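Local coordinates for histidine triad protein (Plasmodium falciparum 3D7, PDB 5CS2) that probably hydrolyses diadenosine triphosphate to AMP and ADP, as a member of the histidine triad family, and is bound by the antimalarial natural product cyclomarin A, at residues L92-T96 and I120-I124. Sequence-based numbering, arbitrary orientation.
Sequences LFNTT and IPRKI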
loop_
_atom_site.group_PDB
_atom_site.type_symbol
_atom_site.label_atom_id
_atom_site.label_comp_id
_atom_site.label_asym_id
_atom_site.label_seq_id
_atom_site.Cartn_x
_atom_site.Cartn_y
_atom_site.Cartn_z
ATOM N N LEU A 92 -5.936 1.913 -19.166
ATOM C CA LEU A 92 -5.808 0.765 -20.081
ATOM C C LEU A 92 -6.904 -0.297 -19.987
ATOM O O LEU A 92 -7.317 -0.833 -21.020
ATOM C CB LEU A 92 -4.427 0.077 -19.917
ATOM C CG LEU A 92 -3.210 0.825 -20.416
ATOM C CD1 LEU A 92 -1.948 0.090 -20.003
ATOM C CD2 LEU A 92 -3.233 0.977 -21.961
ATOM N N PHE A 93 -7.335 -0.651 -18.766
ATOM C CA PHE A 93 -8.328 -1.692 -18.525
ATOM C C PHE A 93 -9.748 -1.138 -18.349
ATOM O O PHE A 93 -10.674 -1.909 -18.125
ATOM C CB PHE A 93 -7.888 -2.590 -17.340
ATOM C CG PHE A 93 -6.817 -3.561 -17.792
ATOM C CD1 PHE A 93 -5.492 -3.150 -17.925
ATOM C CD2 PHE A 93 -7.151 -4.851 -18.186
ATOM C CE1 PHE A 93 -4.521 -4.020 -18.440
ATOM C CE2 PHE A 93 -6.175 -5.721 -18.692
ATOM C CZ PHE A 93 -4.867 -5.297 -18.809
ATOM N N ASN A 94 -9.921 0.174 -18.527
ATOM C CA ASN A 94 -11.185 0.918 -18.416
ATOM C C ASN A 94 -11.895 0.628 -17.080
ATOM O O ASN A 94 -12.978 0.023 -17.021
ATOM C CB ASN A 94 -12.075 0.703 -19.655
ATOM C CG ASN A 94 -11.379 1.116 -20.932
ATOM O OD1 ASN A 94 -10.809 2.212 -21.040
ATOM N ND2 ASN A 94 -11.328 0.210 -21.892
ATOM N N THR A 95 -11.205 0.990 -15.990
ATOM C CA THR A 95 -11.743 0.800 -14.648
ATOM C C THR A 95 -11.224 1.837 -13.713
ATOM O O THR A 95 -10.162 2.432 -13.924
ATOM C CB THR A 95 -11.558 -0.641 -14.093
ATOM O OG1 THR A 95 -12.318 -0.754 -12.875
ATOM C CG2 THR A 95 -10.080 -0.999 -13.822
ATOM N N THR A 96 -11.993 2.064 -12.664
ATOM C CA THR A 96 -11.593 3.013 -11.654
ATOM C C THR A 96 -11.285 2.206 -10.374
ATOM O O THR A 96 -10.859 2.807 -9.398
ATOM C CB THR A 96 -12.756 3.992 -11.390
ATOM O OG1 THR A 96 -13.877 3.252 -10.900
ATOM C CG2 THR A 96 -13.157 4.788 -12.656
ATOM N N ILE A 120 -4.546 -5.234 -8.811
ATOM C CA ILE A 120 -5.493 -6.040 -9.600
ATOM C C ILE A 120 -6.668 -5.175 -10.013
ATOM O O ILE A 120 -7.510 -4.814 -9.176
ATOM C CB ILE A 120 -5.968 -7.342 -8.892
ATOM C CG1 ILE A 120 -4.795 -8.170 -8.312
ATOM C CG2 ILE A 120 -6.840 -8.195 -9.851
ATOM C CD1 ILE A 120 -5.126 -9.020 -7.110
ATOM N N PRO A 121 -6.812 -4.904 -11.316
ATOM C CA PRO A 121 -7.976 -4.122 -11.777
ATOM C C PRO A 121 -9.239 -4.907 -11.470
ATOM O O PRO A 121 -9.223 -6.137 -11.527
ATOM C CB PRO A 121 -7.748 -4.018 -13.293
ATOM C CG PRO A 121 -6.266 -4.226 -13.468
ATOM C CD PRO A 121 -5.943 -5.282 -12.449
ATOM N N ARG A 122 -10.313 -4.211 -11.068
ATOM C CA ARG A 122 -11.566 -4.880 -10.691
ATOM C C ARG A 122 -12.780 -4.389 -11.500
ATOM O O ARG A 122 -12.888 -3.199 -11.782
ATOM C CB ARG A 122 -11.846 -4.671 -9.193
ATOM C CG ARG A 122 -10.778 -5.223 -8.234
ATOM C CD ARG A 122 -10.466 -6.683 -8.451
ATOM N NE ARG A 122 -11.642 -7.538 -8.283
ATOM C CZ ARG A 122 -12.050 -8.020 -7.115
ATOM N NH1 ARG A 122 -11.373 -7.752 -6.003
ATOM N NH2 ARG A 122 -13.136 -8.781 -7.047
ATOM N N LYS A 123 -13.690 -5.323 -11.851
ATOM C CA LYS A 123 -14.939 -5.078 -12.600
ATOM C C LYS A 123 -16.112 -5.857 -11.985
ATOM O O LYS A 123 -15.886 -6.806 -11.232
ATOM C CB LYS A 123 -14.746 -5.444 -14.083
ATOM C CG LYS A 123 -13.881 -4.442 -14.833
ATOM C CD LYS A 123 -13.191 -5.059 -16.045
ATOM C CE LYS A 123 -12.822 -3.979 -17.034
ATOM N NZ LYS A 123 -11.873 -4.455 -18.078
ATOM N N ILE A 124 -17.368 -5.453 -12.281
ATOM C CA ILE A 124 -18.575 -6.125 -11.748
ATOM C C ILE A 124 -18.562 -7.638 -12.014
ATOM O O ILE A 124 -18.322 -8.076 -13.146
ATOM C CB ILE A 124 -19.909 -5.465 -12.226
ATOM C CG1 ILE A 124 -19.956 -3.962 -11.887
ATOM C CG2 ILE A 124 -21.161 -6.209 -11.673
ATOM C CD1 ILE A 124 -20.995 -3.118 -12.685
#
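Thr-95 and Lys-123 each reach across to grip a backbone carbonyl of the opposite segment, while Pro-121 packs against Thr-95 and Phe-93. OG1 of Thr-95 donates a hydrogen bond to O of Arg-122, 2.7 Å away. It comes in nearly straight on, with a C=O...OG1 angle of 160°, tilted modestly from the carbonyl plane. That aim follows from chi1 of -171°, which sets OG1 opposite the backbone N and leaves the methyl CG2 between N and the carbonyl carbon. CG2 lies against CB of Pro-121 at 3.9 Å, the two side chains crossing at about a right angle. Next to it, CB of Phe-93 meets the same proline CB at 4.3 Å, while CG of the proline ring approaches the phenyl ring obliquely.

Lys-123 makes the second polar link. Its chain runs extended beyond CG, back toward the end of helix 72-93, and NZ donates to O of Phe-93 at 2.8 Å, within the carbonyl plane. On the way CE passes 3.2 Å from that oxygen, so the carbonyl touches the last two atoms of the chain. Asn-94, with positive phi, turns the backbone out of the helix here and on toward strand 97-104, which pairs with strand 116-122.

OG1 of Thr-95 also takes a hydrogen bond from N of Asp-97, tying the connection into the strand that follows. The Arg-122 guanidinium points away from the contact, to Ser-99 and Asp-126.

The contact thus joins the C-terminal end of a helix to the end of strand 116-122, an inner strand of the five-stranded antiparallel sheet of the HIT domain, through a small apolar patch and two side-chain-to-backbone bonds. The lysine charge, placed at the negative end of the helix dipole, probably adds an electrostatic gain to its hydrogen bond.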